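Local coordinates for periplasmic binding protein (Thermotoga lettingae TMO, PDB 4RY8) that binds 5-methylthioribose and probably serves as the solute-binding component of a bacterial transporter for this sugar, at residues 126-129 / 130-134; 186-189 / 190-194; 233-236 / 237-240. All coordinates share one frame; numbering follows the deposited sequence.

Contact 1. Residues 126-129 / 130-134; sequences SKQL and AVDFA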
loop_
_atom_site.group_PDB
_atom_site.type_symbol
_atom_site.label_atom_id
_atom_site.label_comp_id
_atom_site.label_asym_id
_atom_site.label_seq_id
_atom_site.Cartn_x
_atom_site.Cartn_y
_atom_site.Cartn_z
ATOM N N SER C 126 8.016 -5.106 2.421
ATOM C CA SER C 126 7.793 -6.179 3.398
ATOM C C SER C 126 6.943 -7.355 2.839
ATOM O O SER C 126 7.289 -8.521 3.066
ATOM C CB SER C 126 7.230 -5.644 4.788
ATOM O OG SER C 126 7.925 -4.500 5.219
ATOM N N LYS C 127 5.862 -7.052 2.119
ATOM C CA LYS C 127 5.052 -8.059 1.404
ATOM C C LYS C 127 5.858 -8.821 0.348
ATOM O O LYS C 127 5.639 -10.010 0.185
ATOM C CB LYS C 127 3.855 -7.448 0.675
ATOM C CG LYS C 127 3.331 -8.386 -0.428
ATOM C CD LYS C 127 2.141 -7.861 -1.171
ATOM C CE LYS C 127 2.514 -6.993 -2.329
ATOM N NZ LYS C 127 1.336 -6.236 -2.820
ATOM N N GLN C 128 6.785 -8.146 -0.334
ATOM C CA GLN C 128 7.593 -8.808 -1.391
ATOM C C GLN C 128 8.448 -9.908 -0.731
ATOM O O GLN C 128 8.541 -11.015 -1.216
ATOM C CB GLN C 128 8.487 -7.789 -2.060
ATOM C CG GLN C 128 9.302 -8.317 -3.217
ATOM C CD GLN C 128 8.450 -8.478 -4.418
ATOM O OE1 GLN C 128 7.229 -8.308 -4.338
ATOM N NE2 GLN C 128 9.072 -8.773 -5.548
ATOM N N LEU C 129 9.027 -9.600 0.437
ATOM C CA LEU C 129 9.772 -10.583 1.161
ATOM C C LEU C 129 8.823 -11.753 1.553
ATOM O O LEU C 129 9.176 -12.920 1.398
ATOM C CB LEU C 129 10.427 -9.939 2.417
ATOM C CG LEU C 129 11.338 -10.831 3.276
ATOM C CD1 LEU C 129 12.180 -9.981 4.209
ATOM C CD2 LEU C 129 10.552 -11.825 4.099
ATOM N N ALA C 130 7.650 -11.438 2.098
ATOM C CA ALA C 130 6.713 -12.440 2.615
ATOM C C ALA C 130 6.283 -13.412 1.575
ATOM O O ALA C 130 6.385 -14.591 1.752
ATOM C CB ALA C 130 5.503 -11.739 3.210
ATOM N N VAL C 131 5.816 -12.881 0.467
ATOM C CA VAL C 131 5.445 -13.672 -0.681
ATOM C C VAL C 131 6.626 -14.504 -1.304
ATOM O O VAL C 131 6.438 -15.672 -1.679
ATOM C CB VAL C 131 4.778 -12.743 -1.735
ATOM C CG1 VAL C 131 4.579 -13.457 -3.065
ATOM C CG2 VAL C 131 3.463 -12.242 -1.187
ATOM N N ASP C 132 7.803 -13.914 -1.466
ATOM C CA ASP C 132 8.930 -14.672 -1.963
ATOM C C ASP C 132 9.267 -15.856 -1.115
ATOM O O ASP C 132 9.743 -16.855 -1.619
ATOM C CB ASP C 132 10.172 -13.789 -2.058
ATOM C CG ASP C 132 10.206 -12.962 -3.336
ATOM O OD1 ASP C 132 9.208 -12.987 -4.094
ATOM O OD2 ASP C 132 11.242 -12.295 -3.558
ATOM N N PHE C 133 9.069 -15.745 0.193
ATOM C CA PHE C 133 9.302 -16.848 1.090
ATOM C C PHE C 133 8.040 -17.679 1.418
ATOM O O PHE C 133 8.074 -18.505 2.336
ATOM C CB PHE C 133 9.941 -16.275 2.388
ATOM C CG PHE C 133 11.402 -16.009 2.256
ATOM C CD1 PHE C 133 11.860 -14.817 1.726
ATOM C CD2 PHE C 133 12.339 -16.977 2.650
ATOM C CE1 PHE C 133 13.211 -14.572 1.601
ATOM C CE2 PHE C 133 13.679 -16.740 2.538
ATOM C CZ PHE C 133 14.126 -15.541 1.999
ATOM N N ALA C 134 6.942 -17.505 0.670
ATOM C CA ALA C 134 5.665 -18.179 0.992
ATOM C C ALA C 134 5.329 -18.078 2.482
ATOM O O ALA C 134 4.857 -19.037 3.050
ATOM C CB ALA C 134 5.650 -19.642 0.585
HETATM O O HOH W 1 11.217 -10.122 -5.439
#
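Leu-129 and Phe-133 meet one turn apart in a local i to i+4 contact, at the C-terminal end of helix 118-132. Leu-129 CD2 comes within 4.0 Å of Phe-133 CD1, the two side chains crossing obliquely. The carbonyl oxygen Leu-129 O also lies in the plane of the ring, at its edge, 3.3 Å from Phe-133 CD1. The same oxygen accepts a hydrogen bond from Phe-133 N. Phe-133 directs CG away from its own carbonyl carbon (chi1 -80°), and this keeps the ring beside that oxygen. Both side chains rest on strands 200-203 and 226-230, with Tyr-228 touching each of them.

The helix stops here in a Schellman motif. Ala-134, with positive phi, is the C-prime residue. Its N bonds to Val-131 O at 3.0 Å, and the nitrogen of the next residue reaches back to Ala-130 O. The regular i to i+4 bonds before it include a nearly straight one from Val-131 N to Lys-127 O at 2.9 Å (174°).

On another side of the helix, water 1 spans Gln-128 NE2 and Asp-132 OD2. It donates to Asp-132 OD2 at 2.9 Å. Its distance to Gln-128 NE2 is unusually short, and its exact position is therefore doubtful. Asp-132 OD2 has a second partner in Tyr-228 OH. Lys-127 CG runs alongside Val-131 CG2 at 3.9 Å. Beyond CG the lysine chain bends at chi3, and NZ forms a salt bridge with Asp-117 of the second subunit.

Contact 2. Residues 186-189 / 190-194; sequences TRME and AAMKE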
loop_
_atom_site.group_PDB
_atom_site.type_symbol
_atom_site.label_atom_id
_atom_site.label_comp_id
_atom_site.label_asym_id
_atom_site.label_seq_id
_atom_site.Cartn_x
_atom_site.Cartn_y
_atom_site.Cartn_z
ATOM N N THR C 186 29.589 -4.293 9.801
ATOM C CA THR C 186 30.178 -4.858 11.008
ATOM C C THR C 186 29.082 -5.558 11.804
ATOM O O THR C 186 29.248 -6.689 12.230
ATOM C CB THR C 186 30.836 -3.768 11.844
ATOM O OG1 THR C 186 31.921 -3.231 11.096
ATOM C CG2 THR C 186 31.398 -4.344 13.162
ATOM N N ARG C 187 27.977 -4.859 12.011
ATOM C CA ARG C 187 26.832 -5.406 12.739
ATOM C C ARG C 187 26.302 -6.667 12.086
ATOM O O ARG C 187 25.941 -7.602 12.765
ATOM C CB ARG C 187 25.697 -4.373 12.814
ATOM C CG ARG C 187 25.961 -3.150 13.669
ATOM C CD ARG C 187 25.126 -1.955 13.168
ATOM N NE ARG C 187 24.812 -1.070 14.291
ATOM C CZ ARG C 187 25.687 -0.271 14.906
ATOM N NH1 ARG C 187 26.948 -0.177 14.491
ATOM N NH2 ARG C 187 25.284 0.466 15.943
ATOM N N MET C 188 26.212 -6.669 10.757
ATOM C CA MET C 188 25.665 -7.797 10.054
ATOM C C MET C 188 26.546 -9.044 10.240
ATOM O O MET C 188 25.985 -10.139 10.419
ATOM C CB MET C 188 25.403 -7.455 8.584
ATOM C CG MET C 188 24.750 -8.568 7.790
ATOM S SD MET C 188 23.009 -8.905 8.122
ATOM C CE MET C 188 22.804 -10.457 7.269
ATOM N N GLU C 189 27.882 -8.872 10.252
ATOM C CA GLU C 189 28.840 -9.966 10.515
ATOM C C GLU C 189 28.504 -10.640 11.827
ATOM O O GLU C 189 28.436 -11.884 11.899
ATOM C CB GLU C 189 30.280 -9.470 10.638
ATOM C CG GLU C 189 30.983 -9.024 9.369
ATOM C CD GLU C 189 32.240 -8.214 9.694
ATOM O OE1 GLU C 189 32.876 -8.437 10.759
ATOM O OE2 GLU C 189 32.598 -7.335 8.898
ATOM N N ALA C 190 28.270 -9.817 12.859
ATOM C CA ALA C 190 27.920 -10.342 14.200
ATOM C C ALA C 190 26.533 -10.973 14.237
ATOM O O ALA C 190 26.371 -12.029 14.857
ATOM C CB ALA C 190 28.046 -9.244 15.276
ATOM N N ALA C 191 25.541 -10.337 13.596
ATOM C CA ALA C 191 24.166 -10.842 13.528
ATOM C C ALA C 191 24.043 -12.229 12.857
ATOM O O ALA C 191 23.272 -13.059 13.315
ATOM C CB ALA C 191 23.239 -9.841 12.831
ATOM N N MET C 192 24.810 -12.469 11.795
ATOM C CA MET C 192 24.829 -13.765 11.133
ATOM C C MET C 192 25.391 -14.850 12.055
ATOM O O MET C 192 24.948 -16.009 11.997
ATOM C CB MET C 192 25.660 -13.716 9.825
ATOM C CG MET C 192 25.046 -12.925 8.694
ATOM S SD MET C 192 25.955 -13.095 7.093
ATOM C CE MET C 192 27.336 -12.040 7.376
ATOM N N LYS C 193 26.362 -14.499 12.894
ATOM C CA LYS C 193 26.894 -15.484 13.830
ATOM C C LYS C 193 25.953 -15.710 14.999
ATOM O O LYS C 193 25.878 -16.829 15.481
ATOM C CB LYS C 193 28.283 -15.124 14.354
ATOM C CG LYS C 193 29.365 -15.170 13.276
ATOM C CD LYS C 193 30.645 -15.795 13.802
ATOM C CE LYS C 193 31.887 -15.179 13.185
ATOM N NZ LYS C 193 32.237 -13.888 13.843
ATOM N N GLU C 194 25.258 -14.666 15.464
ATOM C CA GLU C 194 24.331 -14.815 16.588
ATOM C C GLU C 194 23.036 -15.567 16.149
ATOM O O GLU C 194 22.454 -16.311 16.937
ATOM C CB GLU C 194 24.012 -13.450 17.226
ATOM C CG GLU C 194 23.172 -13.496 18.511
ATOM C CD GLU C 194 23.859 -14.179 19.699
ATOM O OE1 GLU C 194 23.197 -14.332 20.748
ATOM O OE2 GLU C 194 25.046 -14.567 19.604
#
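On helix 180-194 the terminal methyl of Met-188 reaches forward to Met-192, one turn later. Their side chains cross at about a right angle. Met-188 CE meets Met-192 CG at 3.6 Å and lies 4.1 Å from Met-192 SD. The contact is therefore a methyl group laid across the middle of a neighbouring chain.

The two methionines use different conformers. In Met-188, CG stands opposite the backbone N (chi1 -177°), and the chain then bends at chi2 (73°). That bend brings CE back toward the next turn. Met-192 instead sets CG opposite its own carbonyl carbon (chi1 -70°), continues straight through chi2 and folds at chi3. Its CG thus sits over the preceding turn, 3.4 Å from Met-188 O. The fold at chi3 carries Met-192 CE to 4.1 Å from Glu-189 CA. Replacing Met-192 with an alanine would probably leave the Met-188 methyl without its crossing partner and open a gap beside Phe-225.

The backbone beneath is regular helix. Met-192 N donates to Met-188 O at 3.0 Å. The bond from Lys-193 N to Glu-189 O is weak, at 3.5 Å. Glu-189 and Lys-193 are oppositely charged and one turn apart, but Glu-189 OE1 and Lys-193 NZ stay 6.3 Å from each other, too far for a salt bridge.

The helix is amphipathic. Both methionines pack on Ala-215 and Ile-216 of helix 206-219, and on Phe-225 in the loop before strand 226-230. Ala-191 and Arg-187 touch Ile-173 of strand 167-173, an edge strand of the mixed sheet within this chain; this strand leads into the helix.

Contact 3. Residues 233-236 / 237-240; sequences TTED and IQMM
The side-chain amide of Gln-238 reaches back to the methyl of Thr-234, four residues earlier, near the start of helix 234-240. Thr-234 CG2 lies 3.4 Å from Gln-238 NE2, and the two side chains cross at a slant. Gln-238 turns CG away from its own carbonyl carbon (chi1 -71°) and then stays extended. This lays its amide back along the preceding turn. The other end of the amide is held by water 2, which donates to Gln-238 OE1 at 2.9 Å and to Glu-235 O at 2.8 Å. Glu-235 O also accepts from Met-239 N, so two donors share this carbonyl.

Thr-233 is the N-cap of the helix. Its OG1 accepts from Asp-236 N at 3.0 Å in an almost linear bond (175°). Its carbonyl takes the first i to i+4 bond, from Ile-237 N at 2.9 Å and equally straight (178°). Gln-238 N then donates to Thr-234 O at 2.8 Å. Ile-237 CG1 and CD1 lie against Thr-233 O. The helix belongs to a beta-alpha-beta crossover from strand 226-230 to strand 247-252. Asp-231, in the turn leading into it, lines the methylthioribose pocket.

Residues outside the helix surround these groups: Thr-234 OG1 accepts a hydrogen bond from Met-299 N, which leaves its methyl facing Gln-238. Trp-247 of the following strand packs on Asp-236, Met-239 and Met-240, while Lys-210 of helix 206-219 touches Asp-236 and Met-239 and makes a long, weak ion pair with Glu-235 OE1. From the other lobe, Ser-28 of helix 28-44 touches Thr-233 and Glu-235.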
loop_
_atom_site.group_PDB
_atom_site.type_symbol
_atom_site.label_atom_id
_atom_site.label_comp_id
_atom_site.label_asym_id
_atom_site.label_seq_id
_atom_site.Cartn_x
_atom_site.Cartn_y
_atom_site.Cartn_z
ATOM N N THR C 233 19.626 3.698 -6.404
ATOM C CA THR C 233 20.601 4.610 -7.005
ATOM C C THR C 233 21.391 3.777 -8.015
ATOM O O THR C 233 21.213 2.560 -8.092
ATOM C CB THR C 233 21.599 5.190 -5.986
ATOM O OG1 THR C 233 22.421 4.135 -5.480
ATOM C CG2 THR C 233 20.898 5.888 -4.819
ATOM N N THR C 234 22.279 4.417 -8.774
ATOM C CA THR C 234 23.184 3.678 -9.657
ATOM C C THR C 234 24.102 2.750 -8.853
ATOM O O THR C 234 24.285 1.586 -9.220
ATOM C CB THR C 234 23.975 4.632 -10.546
ATOM O OG1 THR C 234 23.050 5.246 -11.454
ATOM C CG2 THR C 234 25.049 3.903 -11.319
ATOM N N GLU C 235 24.626 3.235 -7.732
ATOM C CA GLU C 235 25.383 2.362 -6.823
ATOM C C GLU C 235 24.590 1.113 -6.435
ATOM O O GLU C 235 25.104 -0.001 -6.497
ATOM C CB GLU C 235 25.813 3.131 -5.570
ATOM C CG GLU C 235 27.010 4.032 -5.823
ATOM C CD GLU C 235 27.300 4.969 -4.675
ATOM O OE1 GLU C 235 26.685 4.835 -3.572
ATOM O OE2 GLU C 235 28.160 5.841 -4.884
ATOM N N ASP C 236 23.346 1.303 -6.001
ATOM C CA ASP C 236 22.469 0.186 -5.699
ATOM C C ASP C 236 22.284 -0.766 -6.851
ATOM O O ASP C 236 22.463 -1.975 -6.721
ATOM C CB ASP C 236 21.111 0.730 -5.298
ATOM C CG ASP C 236 21.162 1.512 -3.970
ATOM O OD1 ASP C 236 22.195 1.403 -3.280
ATOM O OD2 ASP C 236 20.192 2.238 -3.655
ATOM N N ILE C 237 21.894 -0.209 -7.991
ATOM C CA ILE C 237 21.813 -1.009 -9.256
ATOM C C ILE C 237 23.054 -1.880 -9.512
ATOM O O ILE C 237 22.930 -3.120 -9.755
ATOM C CB ILE C 237 21.504 -0.082 -10.441
ATOM C CG1 ILE C 237 20.046 0.416 -10.318
ATOM C CG2 ILE C 237 21.749 -0.790 -11.776
ATOM C CD1 ILE C 237 19.708 1.647 -11.158
ATOM N N GLN C 238 24.240 -1.252 -9.454
ATOM C CA GLN C 238 25.517 -1.944 -9.740
ATOM C C GLN C 238 25.694 -3.078 -8.783
ATOM O O GLN C 238 26.118 -4.161 -9.147
ATOM C CB GLN C 238 26.723 -1.025 -9.525
ATOM C CG GLN C 238 26.886 0.062 -10.554
ATOM C CD GLN C 238 27.746 1.215 -10.039
ATOM O OE1 GLN C 238 28.232 1.226 -8.894
ATOM N NE2 GLN C 238 27.936 2.198 -10.887
ATOM N N MET C 239 25.408 -2.814 -7.516
ATOM C CA MET C 239 25.526 -3.855 -6.558
ATOM C C MET C 239 24.435 -4.952 -6.670
ATOM O O MET C 239 24.677 -6.089 -6.249
ATOM C CB MET C 239 25.511 -3.246 -5.154
ATOM C CG MET C 239 26.732 -2.420 -4.765
ATOM S SD MET C 239 26.640 -1.922 -3.013
ATOM C CE MET C 239 26.436 -3.526 -2.276
ATOM N N MET C 240 23.246 -4.619 -7.187
ATOM C CA MET C 240 22.179 -5.609 -7.383
ATOM C C MET C 240 22.497 -6.537 -8.566
ATOM O O MET C 240 22.211 -7.721 -8.527
ATOM C CB MET C 240 20.814 -4.938 -7.603
ATOM C CG MET C 240 20.214 -4.295 -6.324
ATOM S SD MET C 240 18.688 -3.321 -6.472
ATOM C CE MET C 240 17.514 -4.673 -6.630
HETATM O O HOH W 2 27.842 0.091 -6.233
#

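Overall arrangement
The chain has the two-lobed periplasmic binding protein fold, with the sugar bound between the lobes. The three contacts follow one another along the chain on separate helices, 118-132, 180-194 and 234-240, all packed around the mixed sheet of one lobe. Their centres are 22 to 23 Å apart and none touches another. Contact 1 rests on strands 200-203 and 226-230, contact 2 touches strand 167-173, and contact 3 follows strand 226-230. Helix 206-219 touches contacts 2 and 3. Contact 3 sits on the cleft side, its Asp-236 side chain about 9 Å from the sugar. Contact 1 instead reaches the second subunit, so the lobe's helices serve both cleft and dimer.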